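Local coordinates for hypothetical protein PH0226 (Pyrococcus horikoshii, PDB 1VE3), which binds S-adenosylmethionine and is probably a methyltransferase that passes the methyl group of this cofactor to a still unidentified acceptor, at residues K34-R39 / F54-Y59; L149-E154 / G216-L221. One frame throughout, in Å; residues are numbered along the deposited sequence.

Contact 1: K34-R39 / F54-Y59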
loop_
_atom_site.group_PDB
_atom_site.type_symbol
_atom_site.label_atom_id
_atom_site.label_comp_id
_atom_site.label_asym_id
_atom_site.label_seq_id
_atom_site.Cartn_x
_atom_site.Cartn_y
_atom_site.Cartn_z
ATOM N N LYS A 34 0.683 -14.260 13.455
ATOM C CA LYS A 34 0.050 -15.527 13.773
ATOM C C LYS A 34 1.104 -16.577 14.106
ATOM O O LYS A 34 0.804 -17.582 14.751
ATOM C CB LYS A 34 -0.796 -15.999 12.588
ATOM C CG LYS A 34 -1.493 -17.336 12.789
ATOM C CD LYS A 34 -2.419 -17.630 11.618
ATOM C CE LYS A 34 -3.106 -18.972 11.769
ATOM N NZ LYS A 34 -4.093 -19.218 10.676
ATOM N N TYR A 35 2.339 -16.335 13.680
ATOM C CA TYR A 35 3.418 -17.283 13.926
ATOM C C TYR A 35 4.621 -16.669 14.631
ATOM O O TYR A 35 5.656 -17.313 14.785
ATOM C CB TYR A 35 3.850 -17.916 12.603
ATOM C CG TYR A 35 2.741 -18.681 11.916
ATOM C CD1 TYR A 35 2.188 -19.815 12.502
ATOM C CD2 TYR A 35 2.242 -18.269 10.683
ATOM C CE1 TYR A 35 1.165 -20.523 11.878
ATOM C CE2 TYR A 35 1.220 -18.969 10.051
ATOM C CZ TYR A 35 0.687 -20.095 10.654
ATOM O OH TYR A 35 -0.319 -20.795 10.028
HETATM N N MSE A 36 4.481 -15.422 15.062
HETATM C CA MSE A 36 5.566 -14.739 15.754
HETATM C C MSE A 36 5.060 -14.158 17.065
HETATM O O MSE A 36 5.331 -13.003 17.399
HETATM C CB MSE A 36 6.142 -13.628 14.874
HETATM C CG MSE A 36 6.830 -14.134 13.610
HETATM SE SE MSE A 36 7.512 -12.717 12.468
HETATM C CE MSE A 36 9.109 -12.264 13.441
ATOM N N LYS A 37 4.314 -14.970 17.806
ATOM C CA LYS A 37 3.762 -14.541 19.082
ATOM C C LYS A 37 4.870 -14.224 20.078
ATOM O O LYS A 37 4.829 -13.192 20.748
ATOM C CB LYS A 37 2.827 -15.619 19.632
ATOM C CG LYS A 37 1.570 -15.819 18.791
ATOM C CD LYS A 37 0.668 -16.893 19.381
ATOM C CE LYS A 37 -0.671 -16.967 18.657
ATOM N NZ LYS A 37 -0.533 -17.279 17.205
ATOM N N LYS A 38 5.868 -15.097 20.171
ATOM C CA LYS A 38 6.979 -14.862 21.089
ATOM C C LYS A 38 8.011 -13.928 20.465
ATOM O O LYS A 38 8.563 -14.221 19.404
ATOM C CB LYS A 38 7.657 -16.180 21.469
ATOM C CG LYS A 38 8.788 -16.011 22.477
ATOM C CD LYS A 38 9.325 -17.349 22.961
ATOM C CE LYS A 38 10.252 -17.163 24.159
ATOM N NZ LYS A 38 10.759 -18.451 24.720
ATOM N N ARG A 39 8.272 -12.806 21.125
ATOM C CA ARG A 39 9.241 -11.845 20.619
ATOM C C ARG A 39 10.630 -12.447 20.710
ATOM O O ARG A 39 10.853 -13.385 21.476
ATOM C CB ARG A 39 9.193 -10.542 21.428
ATOM C CG ARG A 39 7.791 -9.975 21.615
ATOM C CD ARG A 39 7.060 -9.831 20.296
ATOM N NE ARG A 39 5.663 -9.450 20.485
ATOM C CZ ARG A 39 4.753 -9.436 19.516
ATOM N NH1 ARG A 39 5.087 -9.779 18.281
ATOM N NH2 ARG A 39 3.504 -9.085 19.782
ATOM N N PHE A 54 11.030 -2.395 10.211
ATOM C CA PHE A 54 10.360 -1.394 11.030
ATOM C C PHE A 54 9.054 -1.955 11.578
ATOM O O PHE A 54 8.701 -1.719 12.731
ATOM C CB PHE A 54 10.097 -0.129 10.209
ATOM C CG PHE A 54 11.335 0.452 9.594
ATOM C CD1 PHE A 54 12.475 0.657 10.368
ATOM C CD2 PHE A 54 11.385 0.752 8.236
ATOM C CE1 PHE A 54 13.644 1.143 9.803
ATOM C CE2 PHE A 54 12.555 1.242 7.657
ATOM C CZ PHE A 54 13.690 1.437 8.444
ATOM N N LEU A 55 8.335 -2.706 10.754
ATOM C CA LEU A 55 7.079 -3.297 11.202
ATOM C C LEU A 55 7.304 -4.206 12.414
ATOM O O LEU A 55 6.590 -4.106 13.414
ATOM C CB LEU A 55 6.435 -4.107 10.081
ATOM C CG LEU A 55 5.181 -4.871 10.498
ATOM C CD1 LEU A 55 4.096 -3.878 10.876
ATOM C CD2 LEU A 55 4.720 -5.772 9.359
ATOM N N LEU A 56 8.290 -5.096 12.323
ATOM C CA LEU A 56 8.581 -6.012 13.423
ATOM C C LEU A 56 9.116 -5.268 14.636
ATOM O O LEU A 56 8.771 -5.590 15.773
ATOM C CB LEU A 56 9.589 -7.086 12.995
ATOM C CG LEU A 56 9.112 -8.177 12.028
ATOM C CD1 LEU A 56 10.189 -9.258 11.916
ATOM C CD2 LEU A 56 7.812 -8.788 12.534
ATOM N N GLU A 57 9.964 -4.276 14.390
ATOM C CA GLU A 57 10.535 -3.481 15.468
ATOM C C GLU A 57 9.442 -2.816 16.304
ATOM O O GLU A 57 9.583 -2.680 17.517
ATOM C CB GLU A 57 11.458 -2.401 14.907
ATOM C CG GLU A 57 11.995 -1.460 15.975
ATOM C CD GLU A 57 12.597 -0.202 15.392
ATOM O OE1 GLU A 57 11.877 0.517 14.666
ATOM O OE2 GLU A 57 13.786 0.074 15.659
ATOM N N ASP A 58 8.355 -2.403 15.660
ATOM C CA ASP A 58 7.258 -1.753 16.375
ATOM C C ASP A 58 6.431 -2.758 17.164
ATOM O O ASP A 58 5.692 -2.388 18.077
ATOM C CB ASP A 58 6.348 -0.997 15.404
ATOM C CG ASP A 58 7.098 0.027 14.579
ATOM O OD1 ASP A 58 8.118 0.560 15.071
ATOM O OD2 ASP A 58 6.659 0.307 13.443
ATOM N N TYR A 59 6.547 -4.031 16.801
ATOM C CA TYR A 59 5.815 -5.086 17.487
ATOM C C TYR A 59 6.635 -5.636 18.648
ATOM O O TYR A 59 6.261 -6.627 19.278
ATOM C CB TYR A 59 5.464 -6.204 16.509
ATOM C CG TYR A 59 4.127 -6.021 15.832
ATOM C CD1 TYR A 59 2.938 -6.222 16.532
ATOM C CD2 TYR A 59 4.047 -5.653 14.493
ATOM C CE1 TYR A 59 1.703 -6.067 15.915
ATOM C CE2 TYR A 59 2.818 -5.493 13.864
ATOM C CZ TYR A 59 1.648 -5.704 14.579
ATOM O OH TYR A 59 0.426 -5.569 13.953
#

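Contact 2: L149-E154 / G216-L221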
loop_
_atom_site.group_PDB
_atom_site.type_symbol
_atom_site.label_atom_id
_atom_site.label_comp_id
_atom_site.label_asym_id
_atom_site.label_seq_id
_atom_site.Cartn_x
_atom_site.Cartn_y
_atom_site.Cartn_z
ATOM N N LEU A 149 3.378 -17.932 -14.527
ATOM C CA LEU A 149 3.928 -17.699 -15.867
ATOM C C LEU A 149 2.846 -17.667 -16.960
ATOM O O LEU A 149 2.706 -16.705 -17.705
ATOM C CB LEU A 149 4.939 -18.808 -16.166
ATOM C CG LEU A 149 6.386 -18.315 -16.105
ATOM C CD1 LEU A 149 7.272 -18.980 -17.160
ATOM C CD2 LEU A 149 6.511 -16.808 -16.328
ATOM N N PRO A 150 2.041 -18.740 -17.087
ATOM C CA PRO A 150 0.987 -18.812 -18.107
ATOM C C PRO A 150 0.166 -17.533 -18.272
ATOM O O PRO A 150 0.040 -17.009 -19.378
ATOM C CB PRO A 150 0.140 -19.988 -17.637
ATOM C CG PRO A 150 1.166 -20.897 -17.051
ATOM C CD PRO A 150 2.018 -19.947 -16.238
ATOM N N ARG A 151 -0.399 -17.038 -17.175
ATOM C CA ARG A 151 -1.196 -15.820 -17.226
ATOM C C ARG A 151 -0.566 -14.682 -16.431
ATOM O O ARG A 151 -1.199 -14.084 -15.564
ATOM C CB ARG A 151 -2.626 -16.101 -16.736
ATOM C CG ARG A 151 -2.759 -17.174 -15.652
ATOM C CD ARG A 151 -2.397 -16.666 -14.265
ATOM N NE ARG A 151 -2.678 -17.671 -13.239
ATOM C CZ ARG A 151 -2.552 -17.470 -11.930
ATOM N NH1 ARG A 151 -2.832 -18.446 -11.078
ATOM N NH2 ARG A 151 -2.151 -16.293 -11.468
ATOM N N LEU A 152 0.690 -14.379 -16.753
ATOM C CA LEU A 152 1.432 -13.323 -16.076
ATOM C C LEU A 152 1.254 -11.964 -16.757
ATOM O O LEU A 152 1.167 -10.932 -16.087
ATOM C CB LEU A 152 2.922 -13.690 -16.028
ATOM C CG LEU A 152 3.876 -12.866 -15.152
ATOM C CD1 LEU A 152 5.208 -13.588 -15.056
ATOM C CD2 LEU A 152 4.070 -11.477 -15.725
ATOM N N LYS A 153 1.192 -11.971 -18.085
ATOM C CA LYS A 153 1.041 -10.746 -18.868
ATOM C C LYS A 153 -0.100 -9.840 -18.392
ATOM O O LYS A 153 -0.222 -8.701 -18.844
ATOM C CB LYS A 153 0.850 -11.095 -20.348
ATOM C CG LYS A 153 0.842 -9.891 -21.283
ATOM C CD LYS A 153 0.672 -10.311 -22.737
ATOM C CE LYS A 153 1.869 -11.111 -23.230
ATOM N NZ LYS A 153 3.126 -10.310 -23.187
ATOM N N GLU A 154 -0.931 -10.341 -17.482
ATOM C CA GLU A 154 -2.044 -9.559 -16.948
ATOM C C GLU A 154 -2.741 -10.274 -15.794
ATOM O O GLU A 154 -3.186 -11.413 -15.933
ATOM C CB GLU A 154 -3.061 -9.249 -18.052
ATOM C CG GLU A 154 -3.677 -10.473 -18.719
ATOM C CD GLU A 154 -4.697 -10.103 -19.786
ATOM O OE1 GLU A 154 -5.268 -11.025 -20.411
ATOM O OE2 GLU A 154 -4.931 -8.892 -20.000
ATOM N N GLY A 216 -3.296 -15.087 -1.963
ATOM C CA GLY A 216 -3.648 -14.757 -3.328
ATOM C C GLY A 216 -3.872 -16.012 -4.144
ATOM O O GLY A 216 -4.224 -17.061 -3.601
ATOM N N ASN A 217 -3.653 -15.913 -5.449
ATOM C CA ASN A 217 -3.853 -17.047 -6.339
ATOM C C ASN A 217 -2.697 -18.032 -6.374
ATOM O O ASN A 217 -2.912 -19.228 -6.568
ATOM C CB ASN A 217 -4.157 -16.554 -7.752
ATOM C CG ASN A 217 -5.574 -16.034 -7.891
ATOM O OD1 ASN A 217 -5.913 -15.381 -8.880
ATOM N ND2 ASN A 217 -6.417 -16.332 -6.906
ATOM N N TYR A 218 -1.475 -17.548 -6.180
ATOM C CA TYR A 218 -0.332 -18.449 -6.203
ATOM C C TYR A 218 0.856 -18.069 -5.333
ATOM O O TYR A 218 1.998 -18.343 -5.687
ATOM C CB TYR A 218 0.124 -18.663 -7.649
ATOM C CG TYR A 218 -0.462 -19.912 -8.276
ATOM C CD1 TYR A 218 -0.816 -19.941 -9.626
ATOM C CD2 TYR A 218 -0.652 -21.072 -7.518
ATOM C CE1 TYR A 218 -1.348 -21.098 -10.208
ATOM C CE2 TYR A 218 -1.177 -22.230 -8.088
ATOM C CZ TYR A 218 -1.523 -22.237 -9.432
ATOM O OH TYR A 218 -2.040 -23.381 -9.999
ATOM N N SER A 219 0.589 -17.455 -4.188
ATOM C CA SER A 219 1.660 -17.072 -3.276
ATOM C C SER A 219 1.534 -17.841 -1.972
ATOM O O SER A 219 0.434 -18.249 -1.581
ATOM C CB SER A 219 1.629 -15.566 -3.021
ATOM O OG SER A 219 1.994 -14.870 -4.195
ATOM N N TYR A 220 2.663 -18.042 -1.299
ATOM C CA TYR A 220 2.674 -18.805 -0.052
ATOM C C TYR A 220 3.530 -18.246 1.060
ATOM O O TYR A 220 4.633 -17.749 0.825
ATOM C CB TYR A 220 3.159 -20.228 -0.320
ATOM C CG TYR A 220 2.332 -20.960 -1.331
ATOM C CD1 TYR A 220 1.193 -21.669 -0.952
ATOM C CD2 TYR A 220 2.655 -20.896 -2.681
ATOM C CE1 TYR A 220 0.399 -22.291 -1.897
ATOM C CE2 TYR A 220 1.870 -21.509 -3.630
ATOM C CZ TYR A 220 0.743 -22.204 -3.236
ATOM O OH TYR A 220 -0.039 -22.798 -4.194
ATOM N N LEU A 221 3.012 -18.331 2.281
ATOM C CA LEU A 221 3.743 -17.915 3.463
ATOM C C LEU A 221 4.016 -19.242 4.146
ATOM O O LEU A 221 3.080 -19.945 4.518
ATOM C CB LEU A 221 2.894 -17.045 4.385
ATOM C CG LEU A 221 3.639 -16.695 5.670
ATOM C CD1 LEU A 221 4.642 -15.595 5.389
ATOM C CD2 LEU A 221 2.657 -16.261 6.734
#

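Contact 1: K34-R39 / F54-Y59
Tyr59 meets Arg39 chiefly through its backbone carbonyl. The oxygen Tyr59 O sits above one face of the guanidinium group, offset toward the rim, with NE of Arg39 3.1 Å from it; because the N-H bonds of a guanidinium lie in its plane, an oxygen above that plane is badly placed for them, and the pair is not a hydrogen bond. Lys37 O approaches the opposite face of the same group, so the positive charge is layered between two carbonyl oxygens. A bend at chi2 (-53°) folds the Arg39 chain back toward the tyrosine, whose ring plane is 30° from that of the guanidinium.

The ring of Tyr59 has other company: its hydroxyl is hydrogen-bonded to Glu29, and Arg188 of the second subunit makes a cation-pi contact with it. Deeper in, the methyl CE of selenomethionine Met36 reaches CD1 of Leu56 at 3.5 Å, while SE lies 3.9 Å from Leu56 CD2. The two side chains cross at about a right angle, and both also touch Val42.

This is the first beta-alpha unit of a Rossmann-like methyltransferase fold: residues 34-39 lead into strand 41-45, and helix 51-58 runs back along the sheet, bringing its C-terminal end beside them. A guanidinium near the carbonyl-rich end of a helix is probably favoured electrostatically. With no hydrogen bond across the contact, cohesion probably rests on buried apolar packing inside and on charge-dipole attraction at the exposed margin.

Contact 2: L149-E154 / G216-L221
Arg151 lays its guanidinium beside the ring of Tyr218, the two planes only 11° apart although the approach is oblique and the side chains as a whole cross at about a right angle. CZ of Arg151 stands 3.8 Å from Tyr218 CD1. NH1 is modelled closer to the ring than atoms can sit, and chi1 of the arginine (32°) falls off the staggered positions, so the exact placing of this group is doubtful. At the other edge of the ring the packing is clearer: Tyr220 OH lies in its plane, 3.8 Å from Tyr218 CD2. Glu147 of helix 145-148 also touches the tyrosine side chain.

Residues 216-218 form the turn of the beta hairpin that joins strands 207-215 and 219-226, the antiparallel pair that completes the seven-stranded sheet of class I methyltransferases. Gly216, with a positive phi of 67°, helps the chain round this bend. A leucine in place of Tyr218 would probably deprive Tyr220 OH and Glu147 of the ring they touch and open a gap between them.

Toward solvent the contact thins quickly. Asn217 offers only CB, 4.0 Å from Arg151 NH1, and its amide does not reach the arginine. No hydrogen bond spans the two segments, and soon after Arg151, beyond Glu154, residues 155-163 are not modelled, probably because they are mobile.

Followed from the N terminus, the chain leaves helix 19-34 and closes a short loop at contact 1, which takes in strand 41-45 and the first turn of helix 51-58. It then adds the remaining parallel strands of the main sheet before contact 2 opens after helix 145-148. That second loop is far longer, holding the small three-stranded sheet 166-192, helix 196-203 and strand 207-215. The two are in series, neither nested nor crossed, with centres 27 Å apart. Contact 1 ties a helix to the entrance of a central strand, whereas contact 2 brings the segment leading to the small sheet against the hairpin that ends the large one.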